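Local structure of molybdopterin-guanine dinucleotide biosynthesis protein A (MobA) (Archaeoglobus fulgidus, 3NGW) at residues A4-G9 / C86-I91; E34-F39 / P94-E99; P98-H103 / K168-L173; A115-H120 / L156-Y161. The protein probably acts as a GTP-binding, metal-dependent nucleotidyltransferase in molybdenum cofactor biosynthesis, adding a guanine nucleotide to molybdopterin. All coordinates share one frame; numbering follows the deposited sequence.

How the contacts relate
From the N terminus, strand 2-6 pairs with strand 86-90 in contact 1, closing a loop that takes in helices 28-36, 48-55 and 72-83. Contact 2 starts within that loop and ends beyond it, so the two cross; Tyr36 of contact 2 packs on Val5 and Ala89 of contact 1. Helix 98-111 serves contacts 2 and 3, which share Pro98 and Glu99, and contact 3 joins its first turns to the late 168-173 loop. Contact 4 opens and closes within the span of contact 3, adding strand 158-162 to the far edge of the sheet that contact 1 helps to build. His103 and Tyr161 link contacts 3 and 4.

Contact 1. Residues A4-G9 / C86-I91; sequences AVLVGG and CVVAAI
Ala4, Val5 and Leu6 pair in parallel register with Val88, Ala89 and Ala90, joining the first strand of the Rossmann-like GT-A fold to strand 86-90 inside the central sheet. The strands run 26° apart. Ala4 N gives a nearly straight bond to Val87 O (3.0 Å, 171° at the hydrogen), Ala89 N binds Ala4 O, and Leu6 N returns to Ala89 O. Val5 turns its backbone the other way, to Val42 and Val44 of strand 40-44.

Packing is tight on the face of Ala4, Leu6, Val88 and Ala90. Leu6 CD1 lies 3.5 Å from Val88 CG1, which is anti to its backbone N (chi1 177°), and Ala4 CB stands 3.9 Å from Cys86 SG; helix 72-83 covers this face through Ile76 and Ala79. On the opposite face Val5 CG1 rests 3.6 Å from Ala89 O, under Val32 and Tyr36 of helix 28-36.

The loose side begins where the first strand ends. Gly8 and Gly9 are partly exposed, Gly9 is poorly ordered, and they open the glycine-rich loop that in relatives binds the nucleotide. Between the tight and loose parts Ile91 lays CD1 against Val7 CG1, 4.0 Å away, the two side chains crossing at about a right angle. An alanine here would probably open a gap beside Val7 and Val32, as CG1, CG2 and CD1 would be gone. Leu6 O accepts the N-H of Ile91 at 2.9 Å and has Ile91 CG2 3.5 Å away.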
loop_
_atom_site.group_PDB
_atom_site.type_symbol
_atom_site.label_atom_id
_atom_site.label_comp_id
_atom_site.label_asym_id
_atom_site.label_seq_id
_atom_site.Cartn_x
_atom_site.Cartn_y
_atom_site.Cartn_z
ATOM N N ALA A 4 -3.308 4.694 -3.603
ATOM C CA ALA A 4 -4.104 3.469 -3.505
ATOM C C ALA A 4 -3.693 2.755 -2.222
ATOM O O ALA A 4 -2.583 2.249 -2.125
ATOM C CB ALA A 4 -3.840 2.566 -4.717
ATOM N N VAL A 5 -4.584 2.714 -1.238
ATOM C CA VAL A 5 -4.283 2.063 0.032
ATOM C C VAL A 5 -4.806 0.626 0.028
ATOM O O VAL A 5 -6.001 0.392 -0.151
ATOM C CB VAL A 5 -4.906 2.849 1.210
ATOM C CG1 VAL A 5 -4.453 2.257 2.549
ATOM C CG2 VAL A 5 -4.489 4.325 1.121
ATOM N N LEU A 6 -3.899 -0.333 0.196
ATOM C CA LEU A 6 -4.266 -1.746 0.201
ATOM C C LEU A 6 -4.732 -2.138 1.605
ATOM O O LEU A 6 -3.919 -2.224 2.526
ATOM C CB LEU A 6 -3.063 -2.600 -0.223
ATOM C CG LEU A 6 -2.392 -2.268 -1.559
ATOM C CD1 LEU A 6 -1.192 -3.177 -1.764
ATOM C CD2 LEU A 6 -3.373 -2.433 -2.705
ATOM N N VAL A 7 -6.035 -2.380 1.765
ATOM C CA VAL A 7 -6.599 -2.732 3.070
ATOM C C VAL A 7 -7.275 -4.100 3.117
ATOM O O VAL A 7 -8.010 -4.402 4.058
ATOM C CB VAL A 7 -7.642 -1.672 3.535
ATOM C CG1 VAL A 7 -7.068 -0.271 3.385
ATOM C CG2 VAL A 7 -8.937 -1.814 2.746
ATOM N N GLY A 8 -7.022 -4.927 2.110
ATOM C CA GLY A 8 -7.637 -6.243 2.079
ATOM C C GLY A 8 -6.879 -7.294 2.861
ATOM O O GLY A 8 -7.284 -8.460 2.929
ATOM N N GLY A 9 -5.767 -6.879 3.453
ATOM C CA GLY A 9 -4.963 -7.800 4.225
ATOM C C GLY A 9 -5.739 -8.434 5.364
ATOM O O GLY A 9 -6.391 -7.749 6.152
ATOM N N CYS A 86 -0.249 5.778 -9.631
ATOM C CA CYS A 86 -0.483 6.143 -8.244
ATOM C C CYS A 86 0.651 5.597 -7.416
ATOM O O CYS A 86 1.529 4.917 -7.932
ATOM C CB CYS A 86 -1.774 5.501 -7.748
ATOM S SG CYS A 86 -1.734 3.678 -7.824
ATOM N N VAL A 87 0.618 5.909 -6.127
ATOM C CA VAL A 87 1.594 5.396 -5.187
ATOM C C VAL A 87 0.768 4.454 -4.330
ATOM O O VAL A 87 -0.374 4.771 -3.984
ATOM C CB VAL A 87 2.215 6.509 -4.307
ATOM C CG1 VAL A 87 3.259 7.272 -5.099
ATOM C CG2 VAL A 87 1.128 7.452 -3.819
ATOM N N VAL A 88 1.330 3.289 -4.020
ATOM C CA VAL A 88 0.640 2.287 -3.219
ATOM C C VAL A 88 1.157 2.315 -1.792
ATOM O O VAL A 88 2.335 2.548 -1.547
ATOM C CB VAL A 88 0.836 0.868 -3.811
ATOM C CG1 VAL A 88 0.165 -0.174 -2.924
ATOM C CG2 VAL A 88 0.254 0.812 -5.217
ATOM N N ALA A 89 0.256 2.099 -0.852
ATOM C CA ALA A 89 0.617 2.082 0.546
ATOM C C ALA A 89 -0.275 1.033 1.186
ATOM O O ALA A 89 -1.490 1.041 0.999
ATOM C CB ALA A 89 0.377 3.436 1.169
ATOM N N ALA A 90 0.327 0.109 1.920
ATOM C CA ALA A 90 -0.456 -0.919 2.571
ATOM C C ALA A 90 -0.892 -0.420 3.941
ATOM O O ALA A 90 -0.200 0.379 4.575
ATOM C CB ALA A 90 0.358 -2.181 2.696
ATOM N N ILE A 91 -2.055 -0.883 4.377
ATOM C CA ILE A 91 -2.593 -0.517 5.671
ATOM C C ILE A 91 -1.660 -1.031 6.763
ATOM O O ILE A 91 -1.681 -0.529 7.881
ATOM C CB ILE A 91 -3.982 -1.143 5.876
ATOM C CG1 ILE A 91 -4.636 -0.570 7.127
ATOM C CG2 ILE A 91 -3.851 -2.653 6.013
ATOM C CD1 ILE A 91 -6.112 -0.917 7.262
#

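Contact 2. Residues E34-F39 / P94-E99; sequences EKYSPF and PFVKPE
Lys35 and Pro98 bring the two backbones nearest, CA to CA 7.8 Å, as the C-terminal part of helix 28-36 and the type I turn from Tyr36 to Phe39 face the loop that leads through the N-cap residue Lys97 into helix 98-111 of the GT-A-type domain. Lys35 carries the polar part of the contact. Its CG is anti to the backbone N (chi1 177°), the chain is bent near its end, and NZ donates to Pro94 O at 2.8 Å, approaching tilted 35° from the carbonyl plane. CE is modelled too near Val96 O, so its exact place is doubtful. The Pro94 side chain is about 10 Å from a bound calcium ion.

At the root of the same chain Lys35 CG lies over the centre of one face of the Tyr36 ring, 3.9 Å above its plane. The Tyr36 hydroxyl then meets the branch point of Val96, OH to CB 3.4 Å, with both methyls a little farther off; the two side chains cross at about a right angle. Leu101 of helix 98-111 also packs on this tyrosine. Farther along, Phe39 CZ touches Pro98 CB at 3.9 Å, again crosswise, while Pro38 CB covers the centre of one Phe39 face. Phe95 packs on Ile191 and Cys192 of helix 182-194; Cys192 is disulfide-bonded to Cys24.

The contact is thus mainly apolar, with one charged group spent on a neutral carbonyl. The lysine, if protonated, would probably polarise Pro94 O and help to tie the loop to helix 28-36.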
loop_
_atom_site.group_PDB
_atom_site.type_symbol
_atom_site.label_atom_id
_atom_site.label_comp_id
_atom_site.label_asym_id
_atom_site.label_seq_id
_atom_site.Cartn_x
_atom_site.Cartn_y
_atom_site.Cartn_z
ATOM N N GLU A 34 -7.803 8.835 7.784
ATOM C CA GLU A 34 -7.380 10.194 8.144
ATOM C C GLU A 34 -6.149 10.652 7.388
ATOM O O GLU A 34 -6.118 11.750 6.842
ATOM C CB GLU A 34 -7.030 10.277 9.632
ATOM C CG GLU A 34 -8.192 10.364 10.572
ATOM C CD GLU A 34 -7.759 10.306 12.037
ATOM O OE1 GLU A 34 -6.731 10.925 12.390
ATOM O OE2 GLU A 34 -8.465 9.654 12.833
ATOM N N LYS A 35 -5.128 9.801 7.389
ATOM C CA LYS A 35 -3.847 10.106 6.755
ATOM C C LYS A 35 -3.881 10.381 5.247
ATOM O O LYS A 35 -3.145 11.238 4.762
ATOM C CB LYS A 35 -2.853 8.972 7.050
ATOM C CG LYS A 35 -1.497 9.136 6.378
ATOM C CD LYS A 35 -0.594 7.923 6.564
ATOM C CE LYS A 35 0.041 7.862 7.944
ATOM N NZ LYS A 35 -0.957 7.576 8.995
ATOM N N TYR A 36 -4.749 9.681 4.523
ATOM C CA TYR A 36 -4.827 9.810 3.077
ATOM C C TYR A 36 -6.048 10.538 2.540
ATOM O O TYR A 36 -6.198 10.674 1.321
ATOM C CB TYR A 36 -4.762 8.412 2.443
ATOM C CG TYR A 36 -3.519 7.626 2.812
ATOM C CD1 TYR A 36 -2.252 8.036 2.382
ATOM C CD2 TYR A 36 -3.606 6.502 3.628
ATOM C CE1 TYR A 36 -1.098 7.341 2.761
ATOM C CE2 TYR A 36 -2.466 5.803 4.016
ATOM C CZ TYR A 36 -1.216 6.228 3.583
ATOM O OH TYR A 36 -0.092 5.551 3.991
ATOM N N SER A 37 -6.931 10.998 3.420
ATOM C CA SER A 37 -8.124 11.701 2.940
ATOM C C SER A 37 -7.814 12.963 2.119
ATOM O O SER A 37 -8.551 13.293 1.191
ATOM C CB SER A 37 -9.075 12.047 4.109
ATOM O OG SER A 37 -8.453 12.850 5.091
ATOM N N PRO A 38 -6.716 13.674 2.437
ATOM C CA PRO A 38 -6.364 14.889 1.691
ATOM C C PRO A 38 -6.008 14.682 0.213
ATOM O O PRO A 38 -6.023 15.637 -0.562
ATOM C CB PRO A 38 -5.171 15.440 2.472
ATOM C CG PRO A 38 -5.411 14.956 3.851
ATOM C CD PRO A 38 -5.850 13.535 3.622
ATOM N N PHE A 39 -5.693 13.452 -0.180
ATOM C CA PHE A 39 -5.292 13.181 -1.562
ATOM C C PHE A 39 -6.389 12.542 -2.408
ATOM O O PHE A 39 -7.532 12.420 -1.971
ATOM C CB PHE A 39 -4.051 12.285 -1.552
ATOM C CG PHE A 39 -3.062 12.647 -0.479
ATOM C CD1 PHE A 39 -2.298 13.809 -0.577
ATOM C CD2 PHE A 39 -2.952 11.869 0.667
ATOM C CE1 PHE A 39 -1.440 14.192 0.453
ATOM C CE2 PHE A 39 -2.100 12.242 1.700
ATOM C CZ PHE A 39 -1.343 13.408 1.594
ATOM N N PRO A 94 1.006 1.901 9.169
ATOM C CA PRO A 94 0.208 3.032 9.650
ATOM C C PRO A 94 0.965 4.328 9.922
ATOM O O PRO A 94 0.341 5.362 10.148
ATOM C CB PRO A 94 -0.407 2.483 10.921
ATOM C CG PRO A 94 0.742 1.722 11.483
ATOM C CD PRO A 94 1.232 0.943 10.264
ATOM N N PHE A 95 2.294 4.275 9.908
ATOM C CA PHE A 95 3.095 5.463 10.183
ATOM C C PHE A 95 3.702 6.108 8.953
ATOM O O PHE A 95 4.597 6.941 9.077
ATOM C CB PHE A 95 4.211 5.121 11.166
ATOM C CG PHE A 95 3.720 4.501 12.430
ATOM C CD1 PHE A 95 2.733 5.129 13.185
ATOM C CD2 PHE A 95 4.223 3.279 12.860
ATOM C CE1 PHE A 95 2.256 4.555 14.356
ATOM C CE2 PHE A 95 3.757 2.694 14.028
ATOM C CZ PHE A 95 2.766 3.332 14.777
ATOM N N VAL A 96 3.220 5.732 7.771
ATOM C CA VAL A 96 3.751 6.294 6.543
ATOM C C VAL A 96 3.669 7.806 6.539
ATOM O O VAL A 96 2.664 8.383 6.946
ATOM C CB VAL A 96 3.008 5.775 5.309
ATOM C CG1 VAL A 96 3.440 6.567 4.085
ATOM C CG2 VAL A 96 3.306 4.294 5.109
ATOM N N LYS A 97 4.743 8.441 6.081
ATOM C CA LYS A 97 4.798 9.892 6.005
ATOM C C LYS A 97 4.418 10.384 4.616
ATOM O O LYS A 97 5.032 10.010 3.617
ATOM C CB LYS A 97 6.189 10.398 6.395
ATOM C CG LYS A 97 6.316 10.624 7.893
ATOM C CD LYS A 97 7.627 11.270 8.289
ATOM C CE LYS A 97 7.440 12.138 9.540
ATOM N NZ LYS A 97 6.712 11.419 10.647
ATOM N N PRO A 98 3.382 11.232 4.542
ATOM C CA PRO A 98 2.895 11.790 3.277
ATOM C C PRO A 98 4.011 12.423 2.455
ATOM O O PRO A 98 3.979 12.380 1.229
ATOM C CB PRO A 98 1.846 12.803 3.731
ATOM C CG PRO A 98 1.295 12.166 4.982
ATOM C CD PRO A 98 2.573 11.722 5.675
ATOM N N GLU A 99 4.995 12.999 3.137
ATOM C CA GLU A 99 6.110 13.622 2.447
ATOM C C GLU A 99 6.844 12.559 1.646
ATOM O O GLU A 99 7.267 12.811 0.517
ATOM C CB GLU A 99 7.091 14.270 3.431
ATOM C CG GLU A 99 6.459 15.089 4.569
ATOM C CD GLU A 99 5.905 14.211 5.694
ATOM O OE1 GLU A 99 4.763 13.714 5.565
ATOM O OE2 GLU A 99 6.625 14.008 6.702
#

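Contact 3. Residues P98-H103 / K168-L173; sequences PEVLEH and KFDKEL
His103 and Phe169 meet obliquely, the planes inclined at 39° and the centroids 4.5 Å apart, and CE2 of the phenylalanine sits over one face of the imidazole, offset toward its rim. CE2 is modelled closer to His103 CG than carbons can sit, so the exact separation is doubtful. The side chains approach at about a right angle. His103 CG is anti to its backbone N (chi1 -177°), and the ring's far nitrogen, NE2, hydrogen-bonds to Tyr161 OH, which fixes how the imidazole is turned.

Glu99 O lies 4.3 Å above one face of the Phe169 ring and Lys168 CG 3.6 Å above the opposite one, both toward the rim. Lys168 NZ is 5.9 Å from His103 ND1, a neighbour that might slightly disfavour protonation of the histidine.

In the α/β fold this joins the opening turns of helix 98-111 to the irregular connection between strand 158-162 and helix 182-194. A type I turn from Asp170 to Leu173 shapes the loop, closed by Leu173 N to Asp170 O. Deeper in, Val100 CG2 makes the link, 3.7 Å from Asp170 CB and 4.0 Å from Phe169 CB. Asp170 OD1 hydrogen-bonds Ser175 OG, and Ser175 OG also takes the N-H of Lys97, just before the helix. Glu99 CB lies 4.1 Å from Phe169 CB.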
loop_
_atom_site.group_PDB
_atom_site.type_symbol
_atom_site.label_atom_id
_atom_site.label_comp_id
_atom_site.label_asym_id
_atom_site.label_seq_id
_atom_site.Cartn_x
_atom_site.Cartn_y
_atom_site.Cartn_z
ATOM N N PRO A 98 3.382 11.232 4.542
ATOM C CA PRO A 98 2.895 11.790 3.277
ATOM C C PRO A 98 4.011 12.423 2.455
ATOM O O PRO A 98 3.979 12.380 1.229
ATOM C CB PRO A 98 1.846 12.803 3.731
ATOM C CG PRO A 98 1.295 12.166 4.982
ATOM C CD PRO A 98 2.573 11.722 5.675
ATOM N N GLU A 99 4.995 12.999 3.137
ATOM C CA GLU A 99 6.110 13.622 2.447
ATOM C C GLU A 99 6.844 12.559 1.646
ATOM O O GLU A 99 7.267 12.811 0.517
ATOM C CB GLU A 99 7.091 14.270 3.431
ATOM C CG GLU A 99 6.459 15.089 4.569
ATOM C CD GLU A 99 5.905 14.211 5.694
ATOM O OE1 GLU A 99 4.763 13.714 5.565
ATOM O OE2 GLU A 99 6.625 14.008 6.702
ATOM N N VAL A 100 6.998 11.374 2.241
ATOM C CA VAL A 100 7.683 10.257 1.582
ATOM C C VAL A 100 6.915 9.867 0.321
ATOM O O VAL A 100 7.501 9.721 -0.760
ATOM C CB VAL A 100 7.805 9.006 2.513
ATOM C CG1 VAL A 100 8.390 7.830 1.734
ATOM C CG2 VAL A 100 8.700 9.319 3.707
ATOM N N LEU A 101 5.598 9.730 0.453
ATOM C CA LEU A 101 4.756 9.357 -0.682
ATOM C C LEU A 101 4.813 10.399 -1.783
ATOM O O LEU A 101 4.992 10.069 -2.958
ATOM C CB LEU A 101 3.305 9.158 -0.231
ATOM C CG LEU A 101 2.985 7.789 0.387
ATOM C CD1 LEU A 101 1.588 7.793 0.972
ATOM C CD2 LEU A 101 3.110 6.711 -0.682
ATOM N N GLU A 102 4.652 11.658 -1.400
ATOM C CA GLU A 102 4.685 12.752 -2.357
ATOM C C GLU A 102 5.979 12.660 -3.176
ATOM O O GLU A 102 5.967 12.772 -4.401
ATOM C CB GLU A 102 4.608 14.091 -1.616
ATOM C CG GLU A 102 3.798 15.147 -2.347
ATOM C CD GLU A 102 2.451 15.426 -1.695
ATOM O OE1 GLU A 102 1.484 15.724 -2.438
ATOM O OE2 GLU A 102 2.361 15.368 -0.445
ATOM N N HIS A 103 7.095 12.434 -2.495
ATOM C CA HIS A 103 8.375 12.322 -3.180
ATOM C C HIS A 103 8.366 11.153 -4.169
ATOM O O HIS A 103 8.702 11.322 -5.341
ATOM C CB HIS A 103 9.500 12.136 -2.163
ATOM C CG HIS A 103 10.865 12.081 -2.775
ATOM N ND1 HIS A 103 11.413 13.135 -3.476
ATOM C CD2 HIS A 103 11.791 11.093 -2.799
ATOM C CE1 HIS A 103 12.614 12.797 -3.907
ATOM N NE2 HIS A 103 12.868 11.562 -3.510
ATOM N N LYS A 168 15.540 12.171 4.381
ATOM C CA LYS A 168 15.351 13.615 4.455
ATOM C C LYS A 168 13.870 13.933 4.662
ATOM O O LYS A 168 13.507 15.041 5.059
ATOM C CB LYS A 168 15.866 14.288 3.174
ATOM C CG LYS A 168 15.378 13.631 1.890
ATOM C CD LYS A 168 15.914 14.318 0.637
ATOM C CE LYS A 168 15.373 15.734 0.496
ATOM N NZ LYS A 168 15.677 16.334 -0.841
ATOM N N PHE A 169 13.020 12.946 4.404
ATOM C CA PHE A 169 11.581 13.109 4.558
ATOM C C PHE A 169 11.112 12.311 5.756
ATOM O O PHE A 169 10.070 12.607 6.334
ATOM C CB PHE A 169 10.860 12.606 3.311
ATOM C CG PHE A 169 11.299 13.274 2.044
ATOM C CD1 PHE A 169 11.051 14.630 1.832
ATOM C CD2 PHE A 169 11.941 12.545 1.046
ATOM C CE1 PHE A 169 11.432 15.250 0.641
ATOM C CE2 PHE A 169 12.328 13.152 -0.148
ATOM C CZ PHE A 169 12.073 14.509 -0.354
ATOM N N ASP A 170 11.890 11.294 6.116
ATOM C CA ASP A 170 11.568 10.432 7.245
ATOM C C ASP A 170 12.840 10.006 7.971
ATOM O O ASP A 170 13.489 9.034 7.584
ATOM C CB ASP A 170 10.807 9.198 6.754
ATOM C CG ASP A 170 10.278 8.349 7.890
ATOM O OD1 ASP A 170 9.571 7.365 7.606
ATOM O OD2 ASP A 170 10.566 8.663 9.063
ATOM N N LYS A 171 13.184 10.745 9.024
ATOM C CA LYS A 171 14.383 10.496 9.832
ATOM C C LYS A 171 14.674 9.034 10.158
ATOM O O LYS A 171 15.757 8.531 9.859
ATOM C CB LYS A 171 14.297 11.278 11.150
ATOM C CG LYS A 171 14.873 12.695 11.115
ATOM C CD LYS A 171 16.366 12.724 11.480
ATOM C CE LYS A 171 16.618 12.317 12.939
ATOM N NZ LYS A 171 18.058 12.398 13.326
ATOM N N GLU A 172 13.712 8.365 10.784
ATOM C CA GLU A 172 13.884 6.971 11.175
ATOM C C GLU A 172 13.245 5.979 10.205
ATOM O O GLU A 172 13.161 4.782 10.495
ATOM C CB GLU A 172 13.304 6.763 12.572
ATOM C CG GLU A 172 13.801 7.773 13.595
ATOM C CD GLU A 172 12.920 7.842 14.834
ATOM O OE1 GLU A 172 13.229 8.650 15.739
ATOM O OE2 GLU A 172 11.915 7.097 14.907
ATOM N N LEU A 173 12.805 6.472 9.052
ATOM C CA LEU A 173 12.174 5.624 8.052
ATOM C C LEU A 173 11.034 4.818 8.673
ATOM O O LEU A 173 10.808 3.662 8.315
ATOM C CB LEU A 173 13.205 4.677 7.437
ATOM C CG LEU A 173 14.418 5.345 6.791
ATOM C CD1 LEU A 173 15.324 4.280 6.223
ATOM C CD2 LEU A 173 13.965 6.306 5.695
#

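Contact 4. Residues A115-H120 / L156-Y161; sequences ALIPKH and LNVVYY
Lys119 and Tyr160 are brought together by different first torsions: Lys119 CG is anti to its backbone N (173°) and the chain runs on extended, while Tyr160 CG is anti to its own carbonyl carbon (-72°). Lys119 CD comes to 4.0 Å from Tyr160 CD1, and NZ lies 5.3 Å from the ring centroid, a long and at most weak cation-pi attraction. Val158 CG1 stands 3.5 Å above the other face, toward the rim, and Ile117 CB approaches CE1. An alanine in place of Tyr160 would probably open a gap between Val158 and Lys119 and let the lysine chain swing.

Beneath, the strands pair in parallel, adding strand 158-162 to the edge of the GT-A sheet. Val159 N reaches Ala115 O almost straight (2.8 Å, 177°), and Ile117 N answers to Val159 O. Tyr161 N bonds to Ile117 O, and Lys119 N closes the series on Tyr161 O at 2.8 Å. On the other face Leu116 CD1 packs 4.0 Å from Tyr161 CB. Four backbone bonds thus hold the edge strand, with apolar groups on both faces and charge adding little.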
loop_
_atom_site.group_PDB
_atom_site.type_symbol
_atom_site.label_atom_id
_atom_site.label_comp_id
_atom_site.label_asym_id
_atom_site.label_seq_id
_atom_site.Cartn_x
_atom_site.Cartn_y
_atom_site.Cartn_z
ATOM N N ALA A 115 7.600 1.324 -12.473
ATOM C CA ALA A 115 7.467 1.381 -11.021
ATOM C C ALA A 115 8.741 1.906 -10.367
ATOM O O ALA A 115 9.850 1.681 -10.855
ATOM C CB ALA A 115 7.123 -0.009 -10.464
ATOM N N LEU A 116 8.561 2.626 -9.269
ATOM C CA LEU A 116 9.665 3.174 -8.494
ATOM C C LEU A 116 9.453 2.582 -7.104
ATOM O O LEU A 116 8.507 2.952 -6.403
ATOM C CB LEU A 116 9.586 4.703 -8.430
ATOM C CG LEU A 116 10.667 5.354 -7.553
ATOM C CD1 LEU A 116 11.963 5.369 -8.322
ATOM C CD2 LEU A 116 10.272 6.769 -7.164
ATOM N N ILE A 117 10.334 1.664 -6.717
ATOM C CA ILE A 117 10.217 0.956 -5.447
ATOM C C ILE A 117 11.392 1.177 -4.503
ATOM O O ILE A 117 12.548 0.958 -4.873
ATOM C CB ILE A 117 10.063 -0.564 -5.718
ATOM C CG1 ILE A 117 8.829 -0.794 -6.595
ATOM C CG2 ILE A 117 9.962 -1.332 -4.415
ATOM C CD1 ILE A 117 8.649 -2.224 -7.063
ATOM N N PRO A 118 11.112 1.614 -3.267
ATOM C CA PRO A 118 12.143 1.864 -2.254
ATOM C C PRO A 118 12.919 0.585 -1.947
ATOM O O PRO A 118 12.346 -0.507 -1.929
ATOM C CB PRO A 118 11.336 2.359 -1.053
ATOM C CG PRO A 118 10.147 3.020 -1.703
ATOM C CD PRO A 118 9.787 2.023 -2.774
ATOM N N LYS A 119 14.220 0.717 -1.705
ATOM C CA LYS A 119 15.035 -0.456 -1.433
ATOM C C LYS A 119 16.328 -0.216 -0.668
ATOM O O LYS A 119 17.078 0.715 -0.961
ATOM C CB LYS A 119 15.374 -1.152 -2.752
ATOM C CG LYS A 119 16.360 -2.290 -2.609
ATOM C CD LYS A 119 16.759 -2.854 -3.951
ATOM C CE LYS A 119 17.711 -4.025 -3.765
ATOM N NZ LYS A 119 18.187 -4.593 -5.064
ATOM N N HIS A 120 16.572 -1.073 0.318
ATOM C CA HIS A 120 17.799 -1.038 1.103
ATOM C C HIS A 120 18.546 -2.273 0.604
ATOM O O HIS A 120 19.297 -2.204 -0.372
ATOM C CB HIS A 120 17.505 -1.152 2.600
ATOM C CG HIS A 120 16.355 -2.051 2.930
ATOM N ND1 HIS A 120 15.041 -1.661 2.782
ATOM C CD2 HIS A 120 16.319 -3.323 3.395
ATOM C CE1 HIS A 120 14.246 -2.653 3.144
ATOM N NE2 HIS A 120 14.997 -3.672 3.520
ATOM N N LEU A 156 9.371 -5.793 -16.085
ATOM C CA LEU A 156 9.048 -4.375 -16.230
ATOM C C LEU A 156 10.262 -3.486 -15.994
ATOM O O LEU A 156 11.247 -3.914 -15.400
ATOM C CB LEU A 156 7.953 -3.981 -15.233
ATOM C CG LEU A 156 6.598 -4.677 -15.352
ATOM C CD1 LEU A 156 5.743 -4.346 -14.143
ATOM C CD2 LEU A 156 5.913 -4.253 -16.637
ATOM N N ASN A 157 10.184 -2.243 -16.452
ATOM C CA ASN A 157 11.271 -1.296 -16.250
ATOM C C ASN A 157 11.085 -0.683 -14.860
ATOM O O ASN A 157 10.342 0.282 -14.692
ATOM C CB ASN A 157 11.235 -0.215 -17.339
ATOM C CG ASN A 157 12.210 0.926 -17.077
ATOM O OD1 ASN A 157 13.379 0.702 -16.742
ATOM N ND2 ASN A 157 11.738 2.159 -17.247
ATOM N N VAL A 158 11.760 -1.258 -13.868
ATOM C CA VAL A 158 11.654 -0.799 -12.485
ATOM C C VAL A 158 12.850 0.018 -11.990
ATOM O O VAL A 158 14.002 -0.315 -12.271
ATOM C CB VAL A 158 11.466 -2.001 -11.524
ATOM C CG1 VAL A 158 11.224 -1.503 -10.106
ATOM C CG2 VAL A 158 10.300 -2.870 -11.991
ATOM N N VAL A 159 12.563 1.087 -11.249
ATOM C CA VAL A 159 13.597 1.946 -10.680
ATOM C C VAL A 159 13.640 1.716 -9.176
ATOM O O VAL A 159 12.711 2.091 -8.464
ATOM C CB VAL A 159 13.310 3.454 -10.916
ATOM C CG1 VAL A 159 14.319 4.300 -10.143
ATOM C CG2 VAL A 159 13.400 3.780 -12.397
ATOM N N TYR A 160 14.703 1.091 -8.689
ATOM C CA TYR A 160 14.817 0.847 -7.258
ATOM C C TYR A 160 15.453 2.059 -6.587
ATOM O O TYR A 160 16.622 2.354 -6.789
ATOM C CB TYR A 160 15.607 -0.443 -7.026
ATOM C CG TYR A 160 14.789 -1.662 -7.413
ATOM C CD1 TYR A 160 13.777 -2.134 -6.577
ATOM C CD2 TYR A 160 14.974 -2.296 -8.642
ATOM C CE1 TYR A 160 12.966 -3.204 -6.957
ATOM C CE2 TYR A 160 14.163 -3.371 -9.034
ATOM C CZ TYR A 160 13.163 -3.816 -8.183
ATOM O OH TYR A 160 12.343 -4.866 -8.548
ATOM N N TYR A 161 14.649 2.772 -5.805
ATOM C CA TYR A 161 15.089 3.976 -5.123
ATOM C C TYR A 161 15.751 3.673 -3.782
ATOM O O TYR A 161 15.169 3.006 -2.927
ATOM C CB TYR A 161 13.894 4.895 -4.904
ATOM C CG TYR A 161 14.239 6.357 -4.773
ATOM C CD1 TYR A 161 14.627 7.104 -5.885
ATOM C CD2 TYR A 161 14.137 7.007 -3.546
ATOM C CE1 TYR A 161 14.898 8.469 -5.777
ATOM C CE2 TYR A 161 14.406 8.368 -3.427
ATOM C CZ TYR A 161 14.782 9.091 -4.548
ATOM O OH TYR A 161 15.013 10.439 -4.439
#